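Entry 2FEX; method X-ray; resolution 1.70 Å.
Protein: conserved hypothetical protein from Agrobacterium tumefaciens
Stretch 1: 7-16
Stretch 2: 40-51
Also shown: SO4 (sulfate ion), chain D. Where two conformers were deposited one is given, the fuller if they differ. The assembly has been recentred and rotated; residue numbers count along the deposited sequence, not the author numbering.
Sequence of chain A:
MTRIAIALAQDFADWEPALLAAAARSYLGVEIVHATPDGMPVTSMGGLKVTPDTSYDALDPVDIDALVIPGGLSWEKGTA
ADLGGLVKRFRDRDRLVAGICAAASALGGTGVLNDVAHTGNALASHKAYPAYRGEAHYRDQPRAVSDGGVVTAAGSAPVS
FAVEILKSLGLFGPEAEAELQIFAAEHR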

ATOM      1  N   ALA A   7      -4.225  -9.154  -9.860  1.00 11.91           N
ATOM      2  CA  ALA A   7      -3.194  -9.856 -10.629  1.00 11.32           C
ATOM      3  C   ALA A   7      -1.827  -9.258 -10.282  1.00 12.16           C
ATOM      4  O   ALA A   7      -1.402  -8.247 -10.877  1.00 11.98           O
ATOM      5  CB  ALA A   7      -3.472  -9.708 -12.180  1.00 13.15           C
ATOM      6  N   LEU A   8      -1.159  -9.895  -9.323  1.00 10.47           N
ATOM      7  CA  LEU A   8       0.204  -9.504  -8.918  1.00 10.07           C
ATOM      8  C   LEU A   8       1.234  -9.992  -9.915  1.00 11.23           C
ATOM      9  O   LEU A   8       0.949 -10.806 -10.832  1.00 13.24           O
ATOM     10  CB  LEU A   8       0.523 -10.158  -7.536  1.00 10.73           C
ATOM     11  CG  LEU A   8      -0.446  -9.776  -6.386  1.00 10.07           C
ATOM     12  CD1 LEU A   8      -0.064 -10.554  -5.079  1.00 11.16           C
ATOM     13  CD2 LEU A   8      -0.542  -8.190  -6.140  1.00 11.75           C
ATOM     14  N   ALA A   9       2.453  -9.510  -9.715  1.00 10.93           N
ATOM     15  CA  ALA A   9       3.592  -9.945 -10.533  1.00 12.29           C
ATOM     16  C   ALA A   9       4.808  -9.583  -9.762  1.00 12.08           C
ATOM     17  O   ALA A   9       4.759  -8.780  -8.781  1.00 12.14           O
ATOM     18  CB  ALA A   9       3.554  -9.215 -11.876  1.00 13.12           C
ATOM     19  N   GLN A  10       5.932 -10.121 -10.211  1.00 12.36           N
ATOM     20  CA  GLN A  10       7.222  -9.734  -9.638  0.50 12.42           C
ATOM     21  C   GLN A  10       7.355  -8.212  -9.708  1.00 13.46           C
ATOM     22  O   GLN A  10       7.015  -7.600 -10.744  1.00 13.56           O
ATOM     23  CB  GLN A  10       8.346 -10.409 -10.424  0.50 13.39           C
ATOM     24  CG  GLN A  10       8.399 -11.916 -10.175  0.50 12.92           C
ATOM     25  CD  GLN A  10       8.928 -12.314  -8.783  0.50 15.00           C
ATOM     26  OE1 GLN A  10       9.195 -11.468  -7.909  0.50 13.22           O
ATOM     27  NE2 GLN A  10       9.141 -13.627  -8.609  0.50 16.70           N
ATOM     28  N   ASP A  11       7.836  -7.618  -8.614  1.00 12.66           N
ATOM     29  CA  ASP A  11       8.102  -6.171  -8.539  1.00 13.26           C
ATOM     30  C   ASP A  11       6.808  -5.374  -8.668  1.00 11.94           C
ATOM     31  O   ASP A  11       6.812  -4.237  -9.115  1.00 13.05           O
ATOM     32  CB  ASP A  11       9.108  -5.746  -9.639  1.00 13.53           C
ATOM     33  CG  ASP A  11      10.463  -6.358  -9.434  1.00 20.93           C
ATOM     34  OD1 ASP A  11      10.961  -6.322  -8.294  1.00 26.32           O
ATOM     35  OD2 ASP A  11      10.980  -6.864 -10.418  1.00 22.64           O
ATOM     36  N   PHE A  12       5.684  -5.922  -8.163  1.00 12.28           N
ATOM     37  CA  PHE A  12       4.439  -5.110  -8.171  1.00 11.25           C
ATOM     38  C   PHE A  12       4.565  -3.917  -7.217  1.00 11.49           C
ATOM     39  O   PHE A  12       5.313  -3.973  -6.202  1.00 11.88           O
ATOM     40  CB  PHE A  12       3.166  -5.934  -7.848  1.00 11.67           C
ATOM     41  CG  PHE A  12       3.019  -6.357  -6.393  1.00  9.92           C
ATOM     42  CD1 PHE A  12       2.251  -5.541  -5.496  1.00 11.71           C
ATOM     43  CD2 PHE A  12       3.540  -7.601  -5.953  1.00 12.57           C
ATOM     44  CE1 PHE A  12       2.024  -5.974  -4.110  1.00 10.60           C
ATOM     45  CE2 PHE A  12       3.325  -8.039  -4.604  1.00 14.72           C
ATOM     46  CZ  PHE A  12       2.585  -7.192  -3.707  1.00 12.87           C
ATOM     47  N   ALA A  13       3.850  -2.837  -7.579  1.00 12.33           N
ATOM     48  CA  ALA A  13       3.909  -1.590  -6.799  1.00 12.07           C
ATOM     49  C   ALA A  13       3.035  -1.764  -5.538  1.00 11.09           C
ATOM     50  O   ALA A  13       1.806  -1.791  -5.603  1.00 10.24           O
ATOM     51  CB  ALA A  13       3.394  -0.405  -7.673  1.00 14.78           C
ATOM     52  N   ASP A  14       3.687  -1.869  -4.376  1.00 10.46           N
ATOM     53  CA  ASP A  14       2.953  -2.203  -3.120  1.00 10.70           C
ATOM     54  C   ASP A  14       1.801  -1.258  -2.863  1.00 11.36           C
ATOM     55  O   ASP A  14       0.768  -1.676  -2.329  1.00 11.39           O
ATOM     56  CB  ASP A  14       3.858  -2.109  -1.885  1.00 11.46           C
ATOM     57  CG  ASP A  14       5.116  -2.971  -2.002  1.00 11.75           C
ATOM     58  OD1 ASP A  14       5.394  -3.728  -1.016  1.00 12.97           O
ATOM     59  OD2 ASP A  14       5.834  -2.869  -3.015  1.00 12.13           O
ATOM     60  N   TRP A  15       1.982   0.040  -3.192  1.00 10.34           N
ATOM     61  CA  TRP A  15       0.972   1.042  -2.771  1.00 11.55           C
ATOM     62  C   TRP A  15      -0.263   1.055  -3.708  1.00 12.27           C
ATOM     63  O   TRP A  15      -1.232   1.771  -3.433  1.00 13.91           O
ATOM     64  CB  TRP A  15       1.588   2.444  -2.759  1.00 11.22           C
ATOM     65  CG  TRP A  15       1.919   2.985  -4.105  1.00 12.07           C
ATOM     66  CD1 TRP A  15       1.114   3.792  -4.884  1.00 15.14           C
ATOM     67  CD2 TRP A  15       3.148   2.830  -4.806  1.00 12.28           C
ATOM     68  NE1 TRP A  15       1.773   4.107  -6.075  1.00 12.81           N
ATOM     69  CE2 TRP A  15       3.015   3.527  -6.056  1.00 13.15           C
ATOM     70  CE3 TRP A  15       4.333   2.136  -4.550  1.00 12.50           C
ATOM     71  CZ2 TRP A  15       4.037   3.538  -7.014  1.00 15.63           C
ATOM     72  CZ3 TRP A  15       5.360   2.148  -5.520  1.00 15.79           C
ATOM     73  CH2 TRP A  15       5.209   2.881  -6.722  1.00 15.35           C
ATOM     74  N   GLU A  16      -0.238   0.286  -4.814  1.00 11.26           N
ATOM     75  CA  GLU A  16      -1.251   0.470  -5.833  1.00 12.86           C
ATOM     76  C   GLU A  16      -2.539  -0.336  -5.591  1.00 12.35           C
ATOM     77  O   GLU A  16      -3.621   0.181  -5.870  1.00 15.26           O
ATOM     78  CB  GLU A  16      -0.639   0.239  -7.237  1.00 11.98           C
ATOM     79  CG  GLU A  16       0.336   1.421  -7.498  1.00 12.96           C
ATOM     80  CD  GLU A  16       1.040   1.449  -8.858  1.00 13.17           C
ATOM     81  OE1 GLU A  16       0.829   0.540  -9.649  1.00 13.48           O
ATOM     82  OE2 GLU A  16       1.801   2.438  -9.106  1.00 12.62           O
HETATM   83  N   MSE A  40       2.964 -19.069  -8.447  1.00 13.91           N
HETATM   84  CA  MSE A  40       3.943 -19.165  -7.362  1.00 14.78           C
HETATM   85  C   MSE A  40       4.285 -17.775  -6.806  1.00 13.69           C
HETATM   86  O   MSE A  40       3.827 -16.741  -7.370  1.00 12.21           O
HETATM   87  CB  MSE A  40       5.181 -19.981  -7.837  1.00 15.52           C
HETATM   88  CG  MSE A  40       4.800 -21.490  -7.993  1.00 16.10           C
HETATM   89 SE   MSE A  40       6.199 -22.597  -8.593  1.00 24.90          SE
HETATM   90  CE  MSE A  40       5.924 -22.347 -10.589  1.00 24.50           C
ATOM     91  N   PRO A  41       5.033 -17.729  -5.699  1.00 12.63           N
ATOM     92  CA  PRO A  41       5.256 -16.445  -5.003  1.00 11.56           C
ATOM     93  C   PRO A  41       5.934 -15.405  -5.905  1.00 11.58           C
ATOM     94  O   PRO A  41       6.677 -15.740  -6.872  1.00 13.06           O
ATOM     95  CB  PRO A  41       6.196 -16.840  -3.822  1.00 13.23           C
ATOM     96  CG  PRO A  41       5.688 -18.262  -3.513  1.00 12.33           C
ATOM     97  CD  PRO A  41       5.637 -18.842  -4.945  1.00 13.38           C
ATOM     98  N   VAL A  42       5.693 -14.151  -5.531  1.00 11.68           N
ATOM     99  CA  VAL A  42       6.432 -13.040  -6.123  1.00 11.89           C
ATOM    100  C   VAL A  42       6.863 -12.057  -5.034  1.00 12.63           C
ATOM    101  O   VAL A  42       6.318 -12.065  -3.933  1.00 13.92           O
ATOM    102  CB  VAL A  42       5.548 -12.268  -7.139  1.00 11.40           C
ATOM    103  CG1 VAL A  42       5.255 -13.200  -8.373  1.00 12.37           C
ATOM    104  CG2 VAL A  42       4.269 -11.703  -6.504  1.00 12.03           C
ATOM    105  N   THR A  43       7.810 -11.186  -5.379  1.00 12.17           N
ATOM    106  CA  THR A  43       8.333 -10.204  -4.372  1.00 13.48           C
ATOM    107  C   THR A  43       7.904  -8.811  -4.821  1.00 13.16           C
ATOM    108  O   THR A  43       8.148  -8.422  -5.949  1.00 12.88           O
ATOM    109  CB  THR A  43       9.825 -10.268  -4.322  1.00 15.26           C
ATOM    110  OG1 THR A  43      10.239 -11.610  -3.972  1.00 15.84           O
ATOM    111  CG2 THR A  43      10.373  -9.297  -3.306  1.00 14.02           C
ATOM    112  N   SER A  44       7.261  -8.067  -3.951  1.00 11.38           N
ATOM    113  CA  SER A  44       6.822  -6.707  -4.334  1.00 11.22           C
ATOM    114  C   SER A  44       8.020  -5.764  -4.445  1.00 11.50           C
ATOM    115  O   SER A  44       9.183  -6.074  -4.039  1.00 11.04           O
ATOM    116  CB  SER A  44       5.918  -6.102  -3.251  1.00 10.15           C
ATOM    117  OG  SER A  44       6.659  -5.814  -2.044  1.00 11.05           O
HETATM  118  N   MSE A  45       7.759  -4.567  -4.966  1.00 13.27           N
HETATM  119  CA  MSE A  45       8.831  -3.555  -4.993  1.00 13.74           C
HETATM  120  C   MSE A  45       9.405  -3.322  -3.595  1.00 12.89           C
HETATM  121  O   MSE A  45      10.601  -3.042  -3.460  1.00 14.51           O
HETATM  122  CB  MSE A  45       8.307  -2.218  -5.560  1.00 13.09           C
HETATM  123  CG  MSE A  45       8.311  -2.246  -7.073  1.00 12.44           C
HETATM  124 SE   MSE A  45       7.360  -0.673  -7.794  1.00 20.08          SE
HETATM  125  CE  MSE A  45       8.712   0.737  -7.291  1.00 18.54           C
ATOM    126  N   GLY A  46       8.525  -3.373  -2.589  1.00 10.49           N
ATOM    127  CA  GLY A  46       8.894  -3.146  -1.182  1.00 12.06           C
ATOM    128  C   GLY A  46       9.485  -4.367  -0.480  1.00 11.84           C
ATOM    129  O   GLY A  46       9.855  -4.268   0.716  1.00 13.26           O
ATOM    130  N   GLY A  47       9.682  -5.467  -1.225  1.00 12.06           N
ATOM    131  CA  GLY A  47      10.322  -6.669  -0.676  1.00 12.97           C
ATOM    132  C   GLY A  47       9.358  -7.688  -0.059  1.00 12.76           C
ATOM    133  O   GLY A  47       9.842  -8.743   0.400  1.00 13.83           O
ATOM    134  N   LEU A  48       8.058  -7.425  -0.060  1.00 11.87           N
ATOM    135  CA  LEU A  48       7.122  -8.445   0.491  1.00 13.18           C
ATOM    136  C   LEU A  48       7.241  -9.734  -0.346  1.00 12.32           C
ATOM    137  O   LEU A  48       7.025  -9.690  -1.561  1.00 13.32           O
ATOM    138  CB  LEU A  48       5.647  -7.994   0.386  1.00 12.06           C
ATOM    139  CG  LEU A  48       5.266  -6.760   1.206  1.00 13.98           C
ATOM    140  CD1 LEU A  48       3.817  -6.411   0.818  1.00 13.93           C
ATOM    141  CD2 LEU A  48       5.404  -7.032   2.743  1.00 14.37           C
ATOM    142  N   LYS A  49       7.422 -10.877   0.333  1.00 11.97           N
ATOM    143  CA  LYS A  49       7.379 -12.194  -0.370  1.00 12.39           C
ATOM    144  C   LYS A  49       5.953 -12.747  -0.271  1.00 12.98           C
ATOM    145  O   LYS A  49       5.520 -13.205   0.782  1.00 13.34           O
ATOM    146  CB  LYS A  49       8.405 -13.164   0.273  1.00 15.65           C
ATOM    147  CG  LYS A  49       9.860 -12.644   0.330  1.00 18.54           C
ATOM    148  CD  LYS A  49      10.283 -11.928  -0.906  1.00 21.78           C
ATOM    149  CE  LYS A  49      11.800 -11.594  -0.835  1.00 24.79           C
ATOM    150  NZ  LYS A  49      12.080 -10.445   0.117  1.00 21.75           N
ATOM    151  N   VAL A  50       5.191 -12.600  -1.357  1.00 10.94           N
ATOM    152  CA  VAL A  50       3.773 -12.921  -1.341  1.00 11.14           C
ATOM    153  C   VAL A  50       3.476 -14.266  -2.004  1.00 13.01           C
ATOM    154  O   VAL A  50       3.897 -14.499  -3.170  1.00 13.22           O
ATOM    155  CB  VAL A  50       2.997 -11.829  -2.091  1.00 11.99           C
ATOM    156  CG1 VAL A  50       1.500 -12.173  -2.058  1.00 14.82           C
ATOM    157  CG2 VAL A  50       3.319 -10.425  -1.415  1.00 12.98           C
ATOM    158  N   THR A  51       2.773 -15.137  -1.279  1.00 11.63           N
ATOM    159  CA  THR A  51       2.306 -16.400  -1.887  1.00 12.72           C
ATOM    160  C   THR A  51       0.861 -16.096  -2.320  1.00 13.47           C
ATOM    161  O   THR A  51      -0.020 -15.832  -1.476  1.00 14.26           O
ATOM    162  CB  THR A  51       2.327 -17.509  -0.819  1.00 14.49           C
ATOM    163  OG1 THR A  51       3.686 -17.799  -0.503  1.00 14.49           O
ATOM    164  CG2 THR A  51       1.638 -18.762  -1.395  1.00 14.54           C
TER
HETATM  165  S   SO4 D1001      15.342  -9.028  -0.282  1.00 44.86           S
HETATM  166  O1  SO4 D1001      14.100  -8.327  -0.606  1.00 39.26           O
HETATM  167  O2  SO4 D1001      16.147  -8.326   0.779  1.00 37.64           O
HETATM  168  O3  SO4 D1001      14.980 -10.382   0.200  1.00 43.30           O
HETATM  169  O4  SO4 D1001      16.157  -9.076  -1.519  1.00 44.91           O
HETATM  170  O   HOH W   1      11.192  -7.178  -5.935  1.00 23.53           O

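Leu 8 opens the contact: its CA-to-CB bond points toward stretch 2, and CD1 packs 3.8 Å from Val 50 CG1, aliphatic against aliphatic in a buried setting. Gln 10 starts away from its partner, but with chi1 and chi2 both m the chain folds back, and its OE1 accepts a hydrogen bond from Thr 43 N (2.9 Å), as a carboxamide can where the chain offers a free NH. Asp 11 N in turn donates to Thr 43 O (2.8 Å), so Thr 43 is held through both backbone polar atoms. Asp 11 has a positive phi, at the third position of the type II turn from Ala 9 to Phe 12. A water links Asp 11 OD1 (2.5 Å from the water O) to Ser 44 O (3.0 Å).

Phe 12 serves twice. Its O accepts from Met 45 N (2.8 Å, nearly linear), while the ring takes Ser 44 CB over one face and Val 50 CG2 at its edge. Ala 13 lies against the selenium of Met 45, a selenomethionine, with CA 3.7 Å and CB 4.0 Å from Met 45 SE.

Asp 14, buried, spends its carboxylate on the Ser 44–Gly 47 turn: OD1 accepts from Ser 44 OG (2.6 Å), OD2 from Gly 46 N (2.8 Å). A CB on Gly 46 would clash with OD1. Finally, the edge of the Trp 15 ring meets Met 45, CZ3 to CE 4.0 Å.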